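Local atomic coordinates of quinone oxidoreductase 1 (PDB entry 1QOR), a protein that catalyses the NADPH-dependent one-electron reduction of quinones to 1,4-benzosemiquinones and works as a homodimer. Residues A[124-129]-A[277-282]; A[157-162]-A[290-295]; A[6-11]-A[56-61]; A[21-26]-A[96-101]. All blocks are in the same frame, centred on the assembly; numbering follows the deposited sequence.

Contact 1: A[124-129]-A[277-282]; sequences KGLTVY and TEASNE. With NDP (NADPH dihydro-nicotinamide-adenine-dinucleotide phosphate), chain D.
Tyr129 N bonds to Gly125 O at 2.8 Å within its helix, and the Tyr129 ring packs on Ala279. Here two helices, 115-135 and 273-288, pack crosswise; their local axes come within 9.8 Å at an angle of 102°, and no hydrogen bond joins 124-129 to 277-282. Tyr129 CG is anti to the backbone N (chi1 172°), and the ring beyond it takes Ala279 CA over one face, a CH-pi contact with 4.2 Å from CA to the ring centroid. Ala279 CB touches Tyr129 CD2 at 3.5 Å, and it also meets Leu126 CD2 at 3.7 Å, so the one methyl touches both larger side chains. On the other side of the ring's long axis, Glu282 CG lies 3.8 Å from Tyr129 CE1. An alanine in place of Tyr129 would probably open a gap beside Ala279 and leave the Glu282 methylenes without their neighbour. Ser280 OG bonds back to Leu276 O in its own helix. Behind the contact, helix 115-135 borders the NADPH pocket: Lys124 NZ is held by Asn41 OD1 and Ile40 O, while Thr127 OG1, bonded to Leu123 O, stands 3.2 Å from C4N of the nicotinamide.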
# COMPACT_ATOMS: atom_id res chain seq x y z
N LYS A 124 20.33 9.26 6.84
CA LYS A 124 19.19 10.09 6.49
C LYS A 124 19.16 10.48 4.98
O LYS A 124 18.08 10.53 4.36
CB LYS A 124 19.19 11.33 7.38
CG LYS A 124 19.01 11.05 8.87
CD LYS A 124 19.42 12.29 9.71
CE LYS A 124 19.72 11.96 11.19
NZ LYS A 124 20.96 11.09 11.47
N GLY A 125 20.33 10.69 4.37
CA GLY A 125 20.36 11.07 2.96
C GLY A 125 20.00 9.90 2.05
O GLY A 125 19.36 10.07 0.99
N LEU A 126 20.47 8.71 2.42
CA LEU A 126 20.14 7.50 1.64
C LEU A 126 18.61 7.29 1.74
O LEU A 126 17.95 6.83 0.78
CB LEU A 126 20.89 6.30 2.22
CG LEU A 126 22.43 6.30 2.06
CD1 LEU A 126 22.96 5.06 2.70
CD2 LEU A 126 22.85 6.28 0.60
N THR A 127 18.06 7.59 2.91
CA THR A 127 16.62 7.50 3.09
C THR A 127 15.89 8.51 2.17
O THR A 127 14.97 8.16 1.43
CB THR A 127 16.25 7.82 4.52
OG1 THR A 127 16.96 6.93 5.37
CG2 THR A 127 14.76 7.66 4.76
N VAL A 128 16.37 9.76 2.15
CA VAL A 128 15.71 10.75 1.31
C VAL A 128 15.83 10.33 -0.14
O VAL A 128 14.88 10.44 -0.92
CB VAL A 128 16.25 12.18 1.55
CG1 VAL A 128 15.82 13.12 0.43
CG2 VAL A 128 15.74 12.68 2.89
N TYR A 129 16.98 9.79 -0.51
CA TYR A 129 17.16 9.37 -1.87
C TYR A 129 16.16 8.28 -2.29
O TYR A 129 15.49 8.43 -3.34
CB TYR A 129 18.61 8.89 -2.10
CG TYR A 129 18.83 8.25 -3.46
CD1 TYR A 129 18.96 9.03 -4.61
CD2 TYR A 129 18.90 6.86 -3.59
CE1 TYR A 129 19.16 8.46 -5.83
CE2 TYR A 129 19.11 6.26 -4.83
CZ TYR A 129 19.25 7.08 -5.93
OH TYR A 129 19.59 6.51 -7.12
N THR A 277 26.38 2.14 -3.65
CA THR A 277 27.26 2.92 -4.50
C THR A 277 26.54 3.96 -5.38
O THR A 277 26.94 5.13 -5.41
CB THR A 277 28.11 1.99 -5.37
OG1 THR A 277 29.11 1.37 -4.56
CG2 THR A 277 28.79 2.77 -6.45
N GLU A 278 25.51 3.54 -6.10
CA GLU A 278 24.76 4.48 -6.92
C GLU A 278 24.13 5.60 -6.06
O GLU A 278 24.25 6.81 -6.39
CB GLU A 278 23.66 3.75 -7.69
N ALA A 279 23.54 5.22 -4.93
CA ALA A 279 22.92 6.19 -4.04
C ALA A 279 23.94 7.14 -3.39
O ALA A 279 23.63 8.32 -3.24
CB ALA A 279 22.10 5.48 -2.98
N SER A 280 25.11 6.63 -2.99
CA SER A 280 26.16 7.44 -2.35
C SER A 280 26.70 8.46 -3.34
O SER A 280 27.04 9.58 -2.98
CB SER A 280 27.37 6.59 -1.92
OG SER A 280 27.06 5.73 -0.86
N ASN A 281 26.86 8.01 -4.58
CA ASN A 281 27.38 8.88 -5.62
C ASN A 281 26.47 10.08 -5.78
O ASN A 281 26.93 11.22 -5.84
CB ASN A 281 27.59 8.11 -6.92
CG ASN A 281 28.78 7.19 -6.84
OD1 ASN A 281 29.65 7.35 -5.98
ND2 ASN A 281 28.82 6.19 -7.69
N GLU A 282 25.17 9.84 -5.80
CA GLU A 282 24.22 10.93 -5.90
C GLU A 282 24.35 11.87 -4.68
O GLU A 282 24.62 13.07 -4.82
CB GLU A 282 22.79 10.38 -5.96
CG GLU A 282 22.58 9.52 -7.14
CD GLU A 282 22.73 10.30 -8.41
OE1 GLU A 282 22.45 11.52 -8.37
OE2 GLU A 282 23.09 9.69 -9.45
PA NDP D . 14.00 13.86 13.60
O1A NDP D . 15.28 14.61 13.78
O2A NDP D . 13.16 14.18 12.42
O5B NDP D . 13.16 13.89 14.90
C5B NDP D . 11.82 13.47 14.96
C4B NDP D . 10.94 14.67 14.76
O4B NDP D . 9.67 14.07 14.57
C3B NDP D . 10.76 15.62 15.95
O3B NDP D . 11.84 16.59 15.97
C2B NDP D . 9.33 16.10 15.78
O2B NDP D . 9.35 17.30 15.03
C1B NDP D . 8.61 14.91 15.00
N9A NDP D . 7.63 14.38 15.97
C8A NDP D . 6.30 14.41 15.88
N7A NDP D . 5.76 13.86 16.97
C5A NDP D . 6.79 13.51 17.71
C6A NDP D . 6.71 12.92 18.97
N6A NDP D . 5.55 12.64 19.56
N1A NDP D . 7.87 12.65 19.56
C2A NDP D . 9.08 12.93 18.98
N3A NDP D . 9.14 13.50 17.77
C4A NDP D . 7.98 13.81 17.12
O3 NDP D . 14.50 12.36 13.42
PN NDP D . 15.27 11.56 12.30
O1N NDP D . 15.67 12.43 11.13
O2N NDP D . 16.33 10.71 12.97
O5D NDP D . 14.05 10.55 11.84
C5D NDP D . 12.79 10.98 11.35
C4D NDP D . 11.84 9.83 11.23
O4D NDP D . 12.23 8.98 10.13
C3D NDP D . 11.79 8.95 12.47
O3D NDP D . 10.44 8.56 12.73
C2D NDP D . 12.66 7.75 12.02
O2D NDP D . 12.36 6.59 12.76
C1D NDP D . 12.28 7.57 10.58
N1N NDP D . 13.25 7.01 9.59
C2N NDP D . 12.85 6.02 8.74
C3N NDP D . 13.76 5.52 7.83
C7N NDP D . 13.35 4.45 6.83
O7N NDP D . 14.14 4.03 5.99
N7N NDP D . 12.11 4.03 6.95
C4N NDP D . 15.06 6.00 7.76
C5N NDP D . 15.45 7.02 8.64
C6N NDP D . 14.54 7.51 9.56
P2B NDP D . 8.16 18.45 15.21
O1X NDP D . 8.39 19.39 14.09
O2X NDP D . 6.89 17.72 15.10
O3X NDP D . 8.41 18.99 16.56

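Contact 2: A[157-162]-A[290-295]; sequences ACQWAK and GVIKVD
Gln159 and Lys293 pair through a side-chain amide and a backbone, each using one donor and one acceptor. Lys293 N gives an almost straight bond to Gln159 OE1 (2.8 Å, 177° at the hydrogen), approaching from a direction tilted out of the carbonyl plane. In return Gln159 NE2 donates to Lys293 O at 3.0 Å, meeting a lone pair in that carbonyl's plane. CD of Gln159 stands anti to CA (chi2 -178°), extending the chain away from the helix. Both ends of the amide are used twice: NE2 also bonds Leu155 O, and OE1 accepts from a water at 2.8 Å, so the group's rotation is well fixed. A second water donates to both Gln159 O and Val291 O, the latter at 3.0 Å, and bridges the two backbones. Lys293 NZ folds back to donate to Gly290 O at 3.0 Å. Below this polar layer, Ile292 CD1 presses on Trp160 CE3 at 3.7 Å, and Leu283 and Leu286 of helix 273-288 add to the apolar packing round the indole. Helix 152-164 follows strand 143-146, and its first residues, Gly152 and Val153, bind the cofactor, as in a Rossmann domain. The loop it grips leaves helix 273-288 through a Schellman motif, with Gly290 at positive phi.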
# COMPACT_ATOMS: atom_id res chain seq x y z
N ALA A 157 15.34 16.45 3.18
CA ALA A 157 14.25 16.29 2.22
C ALA A 157 13.89 17.66 1.59
O ALA A 157 13.64 17.76 0.38
CB ALA A 157 13.03 15.64 2.89
N CYS A 158 13.82 18.71 2.40
CA CYS A 158 13.53 20.05 1.88
C CYS A 158 14.51 20.49 0.73
O CYS A 158 14.08 20.92 -0.34
CB CYS A 158 13.61 21.05 3.03
SG CYS A 158 12.23 20.98 4.15
N GLN A 159 15.81 20.28 0.95
CA GLN A 159 16.86 20.67 0.04
C GLN A 159 16.89 19.83 -1.18
O GLN A 159 17.12 20.34 -2.28
CB GLN A 159 18.20 20.65 0.77
CG GLN A 159 18.18 21.52 2.03
CD GLN A 159 19.50 21.56 2.76
OE1 GLN A 159 20.45 22.24 2.33
NE2 GLN A 159 19.59 20.82 3.91
N TRP A 160 16.64 18.52 -1.01
CA TRP A 160 16.61 17.63 -2.16
C TRP A 160 15.36 17.92 -3.04
O TRP A 160 15.47 17.98 -4.27
CB TRP A 160 16.67 16.15 -1.74
CG TRP A 160 17.26 15.31 -2.79
CD1 TRP A 160 17.07 15.40 -4.15
CD2 TRP A 160 18.19 14.21 -2.59
NE1 TRP A 160 17.81 14.43 -4.80
CE2 TRP A 160 18.50 13.69 -3.87
CE3 TRP A 160 18.78 13.64 -1.45
CZ2 TRP A 160 19.39 12.61 -4.04
CZ3 TRP A 160 19.66 12.58 -1.62
CH2 TRP A 160 19.96 12.07 -2.91
N ALA A 161 14.21 18.14 -2.40
CA ALA A 161 12.98 18.45 -3.14
C ALA A 161 13.19 19.74 -3.98
O ALA A 161 12.83 19.78 -5.17
CB ALA A 161 11.84 18.61 -2.19
N LYS A 162 13.75 20.78 -3.37
CA LYS A 162 14.06 22.02 -4.07
C LYS A 162 14.99 21.74 -5.26
O LYS A 162 14.71 22.15 -6.38
CB LYS A 162 14.75 22.98 -3.12
CG LYS A 162 15.15 24.29 -3.72
CD LYS A 162 15.72 25.18 -2.62
CE LYS A 162 16.73 26.21 -3.16
NZ LYS A 162 17.28 27.08 -2.03
N GLY A 290 27.41 21.65 -2.49
CA GLY A 290 26.66 22.60 -1.68
C GLY A 290 25.14 22.70 -1.91
O GLY A 290 24.48 23.60 -1.35
N VAL A 291 24.58 21.82 -2.73
CA VAL A 291 23.15 21.81 -2.99
C VAL A 291 22.43 21.34 -1.72
O VAL A 291 21.30 21.75 -1.44
CB VAL A 291 22.79 20.90 -4.18
CG1 VAL A 291 21.28 20.78 -4.34
CG2 VAL A 291 23.42 21.42 -5.43
N ILE A 292 23.08 20.48 -0.94
CA ILE A 292 22.47 20.05 0.31
C ILE A 292 23.45 20.38 1.42
O ILE A 292 24.58 19.94 1.36
CB ILE A 292 22.15 18.53 0.28
CG1 ILE A 292 21.02 18.26 -0.74
CG2 ILE A 292 21.81 17.99 1.71
CD1 ILE A 292 20.72 16.80 -0.97
N LYS A 293 23.05 21.23 2.37
CA LYS A 293 23.91 21.63 3.48
C LYS A 293 23.58 20.72 4.65
O LYS A 293 22.39 20.55 5.02
CB LYS A 293 23.59 23.05 3.96
CG LYS A 293 23.51 24.15 2.90
CD LYS A 293 24.77 24.26 2.06
CE LYS A 293 24.80 25.60 1.28
NZ LYS A 293 23.58 25.86 0.42
N VAL A 294 24.61 20.16 5.28
CA VAL A 294 24.36 19.27 6.41
C VAL A 294 25.21 19.60 7.63
O VAL A 294 25.54 18.72 8.40
CB VAL A 294 24.51 17.75 6.05
CG1 VAL A 294 23.55 17.35 4.94
CG2 VAL A 294 25.91 17.43 5.66
N ASP A 295 25.55 20.86 7.81
CA ASP A 295 26.35 21.24 8.96
C ASP A 295 25.47 21.14 10.20
O ASP A 295 24.27 21.36 10.13
CB ASP A 295 26.93 22.63 8.74
CG ASP A 295 27.69 22.73 7.39
OD1 ASP A 295 28.51 21.82 7.08
OD2 ASP A 295 27.44 23.72 6.63
O HOH W 1 18.71 22.78 -2.52
O HOH W 2 20.60 24.45 0.54

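Contact 3: A[6-11]-A[56-61]; sequences EFHKHG and SLPSGL
The His8 imidazole carries Pro58 on one face: CG sits above the ring centre, 3.6 Å from the centroid and only 8° off the normal, a CH-pi contact. The Phe7 ring has His10 NE2 in plane at its edge, and its CE2 touches Leu57 CD2 at 3.5 Å, while CE1 lies 4.0 Å from Leu61 CG. Phe7 CG lies between the backbone N and the carbonyl carbon (chi1 65°); beyond it CD1 comes 3.5 Å from Ser59 O. A cis peptide joins Leu57 to Pro58, which go to different partners, the one to the Phe7 ring and the other to His8. The backbones of 6-11 and 56-61 meet in a single antiparallel bridge, Phe7 with Ser59, a hydrogen-bonded pair: Phe7 N donates to Ser59 O at 2.9 Å and Ser59 N to Phe7 O at 2.8 Å. His8 NE2 donates to the anti lone pair of Glu6 OE2, 30° out of the ring plane, and Arg4 makes a salt bridge with Glu6 OE1; together these would tend to steady the imidazole against Pro58. An alanine for Phe7 would probably open a gap between Leu57 and Leu61, leaving Leu57 CD2 and Leu61 CG without the ring they rest on. The loop after strand 3-6 is thereby tied to the loop before strand 65-72 of the GroES-like domain, with Phe7 and Leu61 both packed on Ile47 of helix 42-49.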
# COMPACT_ATOMS: atom_id res chain seq x y z
N GLU A 6 26.21 0.94 25.89
CA GLU A 6 25.40 -0.26 25.87
C GLU A 6 24.29 -0.19 26.87
O GLU A 6 24.26 0.70 27.72
CB GLU A 6 26.25 -1.52 26.01
CG GLU A 6 26.90 -1.70 27.33
CD GLU A 6 27.58 -3.05 27.42
OE1 GLU A 6 28.40 -3.36 26.50
OE2 GLU A 6 27.29 -3.79 28.39
N PHE A 7 23.27 -1.02 26.64
CA PHE A 7 22.14 -1.07 27.55
C PHE A 7 21.84 -2.56 27.83
O PHE A 7 22.06 -3.42 26.98
CB PHE A 7 20.92 -0.26 27.02
CG PHE A 7 20.31 -0.79 25.75
CD1 PHE A 7 20.90 -0.54 24.50
CD2 PHE A 7 19.14 -1.56 25.79
CE1 PHE A 7 20.32 -1.04 23.31
CE2 PHE A 7 18.56 -2.07 24.63
CZ PHE A 7 19.15 -1.81 23.38
N HIS A 8 21.49 -2.84 29.08
CA HIS A 8 21.22 -4.18 29.59
C HIS A 8 19.72 -4.44 29.76
O HIS A 8 19.32 -5.57 30.05
CB HIS A 8 21.92 -4.36 30.96
CG HIS A 8 23.42 -4.37 30.89
ND1 HIS A 8 24.20 -5.25 31.61
CD2 HIS A 8 24.29 -3.60 30.17
CE1 HIS A 8 25.48 -5.02 31.35
NE2 HIS A 8 25.56 -4.03 30.48
N LYS A 9 18.91 -3.40 29.57
CA LYS A 9 17.46 -3.52 29.72
C LYS A 9 16.81 -2.41 28.93
O LYS A 9 17.43 -1.37 28.71
CB LYS A 9 17.06 -3.35 31.19
CG LYS A 9 17.59 -2.06 31.81
CD LYS A 9 17.13 -1.84 33.23
CE LYS A 9 15.61 -1.83 33.27
NZ LYS A 9 15.05 -1.16 34.51
N HIS A 10 15.56 -2.61 28.52
CA HIS A 10 14.85 -1.58 27.80
C HIS A 10 14.31 -0.49 28.70
O HIS A 10 13.96 -0.73 29.85
CB HIS A 10 13.74 -2.18 26.97
CG HIS A 10 14.26 -2.85 25.75
ND1 HIS A 10 13.99 -4.16 25.45
CD2 HIS A 10 15.14 -2.42 24.82
CE1 HIS A 10 14.69 -4.52 24.39
NE2 HIS A 10 15.39 -3.48 23.98
N GLY A 11 14.31 0.74 28.20
CA GLY A 11 13.78 1.80 29.02
C GLY A 11 14.03 3.15 28.43
O GLY A 11 14.21 3.26 27.23
N SER A 56 19.90 -9.43 21.12
CA SER A 56 20.01 -9.83 22.51
C SER A 56 20.51 -8.68 23.41
O SER A 56 21.05 -7.68 22.93
CB SER A 56 20.95 -11.02 22.63
OG SER A 56 22.23 -10.63 22.19
N LEU A 57 20.34 -8.87 24.72
CA LEU A 57 20.77 -7.92 25.72
C LEU A 57 21.89 -8.60 26.53
O LEU A 57 21.84 -9.80 26.76
CB LEU A 57 19.58 -7.54 26.62
CG LEU A 57 18.43 -6.76 25.95
CD1 LEU A 57 17.23 -6.55 26.87
CD2 LEU A 57 18.96 -5.44 25.50
N PRO A 58 22.92 -7.84 26.96
CA PRO A 58 23.12 -6.40 26.72
C PRO A 58 23.31 -6.15 25.24
O PRO A 58 23.57 -7.08 24.47
CB PRO A 58 24.41 -6.09 27.50
CG PRO A 58 24.45 -7.14 28.56
CD PRO A 58 24.02 -8.37 27.78
N SER A 59 23.20 -4.89 24.85
CA SER A 59 23.36 -4.55 23.45
C SER A 59 23.97 -3.19 23.27
O SER A 59 23.86 -2.32 24.16
CB SER A 59 22.00 -4.58 22.76
OG SER A 59 22.11 -4.28 21.39
N GLY A 60 24.70 -3.05 22.16
CA GLY A 60 25.25 -1.76 21.79
C GLY A 60 24.11 -1.05 21.01
O GLY A 60 22.99 -1.59 20.89
N LEU A 61 24.41 0.10 20.41
CA LEU A 61 23.42 0.90 19.69
C LEU A 61 24.03 1.62 18.48
O LEU A 61 25.25 1.78 18.39
CB LEU A 61 22.88 1.96 20.64
CG LEU A 61 21.42 2.05 21.06
CD1 LEU A 61 21.07 3.48 21.39
CD2 LEU A 61 20.53 1.52 19.97

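Contact 4: A[21-26]-A[96-101]; sequences FTPADP and SSVHNI
Pro23 lays its ring across Val98 at about a right angle, CG of the proline touching CB of the valine at 3.7 Å and CG1 at 3.8 Å. This is the apolar half of a contact between an irregular run, 21-26, and the Val98/Asn100 face of strand 98-102 in the GroES-like domain. The polar half lies two residues further along: Asn100 ND2 donates to Ala24 O at 2.9 Å, with 158° at the hydrogen. The acceptor is close to the plane of the Asn100 amide, yet the donor stands well above the plane of the Ala24 carbonyl, 49° out of it. Asn100 CG is anti to its carbonyl carbon (chi1 -64°), and the amide extends from there toward the loop. Pro26 crosses the same side chain, its CD 4.0 Å from Asn100 OD1. At the other end Phe21 turns the edge of its ring to Val98 O, which lies in the ring plane 3.6 Å from CZ. Val98 and Asn100 face the loop, while His99 points the other way and bonds Ala91 O. Asp25 forms a salt bridge with Lys71 of strand 65-72. Strand 98-102 pairs antiparallel with strand 30-35, whose Gln32 touches both Val98 and Asn100, and the loop 21-26, which links strand 17-20 to strand 30-35, packs on these two side chains.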
# COMPACT_ATOMS: atom_id res chain seq x y z
N PHE A 21 36.07 -1.33 26.66
CA PHE A 21 36.22 -2.63 26.05
C PHE A 21 37.39 -2.61 25.10
O PHE A 21 37.94 -1.55 24.82
CB PHE A 21 34.95 -3.03 25.31
CG PHE A 21 34.81 -2.40 23.96
CD1 PHE A 21 34.63 -1.01 23.83
CD2 PHE A 21 34.92 -3.17 22.80
CE1 PHE A 21 34.58 -0.43 22.57
CE2 PHE A 21 34.87 -2.58 21.54
CZ PHE A 21 34.70 -1.22 21.42
N THR A 22 37.77 -3.80 24.64
CA THR A 22 38.86 -3.99 23.69
C THR A 22 38.24 -4.54 22.40
O THR A 22 37.58 -5.60 22.40
CB THR A 22 39.89 -5.00 24.22
OG1 THR A 22 40.53 -4.44 25.37
CG2 THR A 22 40.93 -5.35 23.14
N PRO A 23 38.41 -3.81 21.30
CA PRO A 23 37.87 -4.22 20.01
C PRO A 23 38.55 -5.49 19.56
O PRO A 23 39.73 -5.67 19.82
CB PRO A 23 38.28 -3.07 19.08
CG PRO A 23 38.59 -1.94 19.99
CD PRO A 23 39.23 -2.60 21.16
N ALA A 24 37.77 -6.35 18.92
CA ALA A 24 38.25 -7.59 18.35
C ALA A 24 38.69 -7.25 16.93
O ALA A 24 38.26 -6.25 16.35
CB ALA A 24 37.12 -8.59 18.29
N ASP A 25 39.55 -8.08 16.35
CA ASP A 25 39.98 -7.85 14.99
C ASP A 25 38.83 -8.21 14.07
O ASP A 25 37.99 -9.02 14.43
CB ASP A 25 41.22 -8.70 14.70
CG ASP A 25 42.46 -8.15 15.38
OD1 ASP A 25 42.32 -7.24 16.23
OD2 ASP A 25 43.57 -8.61 15.03
N PRO A 26 38.75 -7.59 12.88
CA PRO A 26 37.65 -7.91 11.98
C PRO A 26 37.61 -9.34 11.43
O PRO A 26 38.60 -10.06 11.43
CB PRO A 26 37.82 -6.88 10.85
CG PRO A 26 39.25 -6.60 10.85
CD PRO A 26 39.57 -6.50 12.32
N SER A 96 30.31 3.90 19.41
CA SER A 96 31.56 3.40 19.96
C SER A 96 32.71 4.09 19.27
O SER A 96 32.58 4.59 18.13
CB SER A 96 31.66 1.91 19.68
OG SER A 96 31.66 1.67 18.29
N SER A 97 33.87 4.03 19.91
CA SER A 97 35.05 4.65 19.34
C SER A 97 35.71 3.77 18.28
O SER A 97 36.39 4.27 17.40
CB SER A 97 36.02 5.07 20.45
OG SER A 97 36.44 3.97 21.24
N VAL A 98 35.42 2.47 18.29
CA VAL A 98 35.98 1.53 17.30
C VAL A 98 34.88 0.51 17.04
O VAL A 98 34.30 -0.05 17.99
CB VAL A 98 37.20 0.71 17.88
CG1 VAL A 98 37.88 -0.11 16.79
CG2 VAL A 98 38.18 1.64 18.60
N HIS A 99 34.60 0.23 15.77
CA HIS A 99 33.54 -0.72 15.44
C HIS A 99 33.95 -1.56 14.24
O HIS A 99 34.71 -1.10 13.39
CB HIS A 99 32.23 0.07 15.18
CG HIS A 99 30.99 -0.79 15.13
ND1 HIS A 99 30.75 -1.83 16.01
CD2 HIS A 99 29.90 -0.74 14.31
CE1 HIS A 99 29.58 -2.38 15.74
NE2 HIS A 99 29.04 -1.74 14.71
N ASN A 100 33.55 -2.82 14.21
CA ASN A 100 33.89 -3.64 13.04
C ASN A 100 32.64 -3.65 12.15
O ASN A 100 31.53 -3.72 12.67
CB ASN A 100 34.34 -5.06 13.42
CG ASN A 100 35.62 -5.07 14.22
OD1 ASN A 100 36.58 -4.39 13.90
ND2 ASN A 100 35.64 -5.83 15.29
N ILE A 101 32.82 -3.56 10.84
CA ILE A 101 31.69 -3.48 9.93
C ILE A 101 31.94 -4.32 8.68
O ILE A 101 33.07 -4.38 8.18
CB ILE A 101 31.48 -1.96 9.44
CG1 ILE A 101 31.26 -1.02 10.61
CG2 ILE A 101 30.29 -1.84 8.47
CD1 ILE A 101 32.51 -0.29 10.99

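In the fold
From the N terminus, 6-11 opens contact 3 and 21-26 opens contact 4 before 56-61 closes the first and 96-101 the second. The two closures therefore cross, on the same side of the chain's centre with centres about 17 Å apart, and together they tie the first loops to the GroES-like part of the fold. Contacts 1 and 2 come later in series and cross in turn: 124-129, 157-162, 277-282, 290-295. They join helices 115-135 and 152-164 to helix 273-288 and its following loop, and they touch directly, Tyr129 CB lying 3.5 Å from Trp160 CH2. Contact 3 lies across the chain's centre from both.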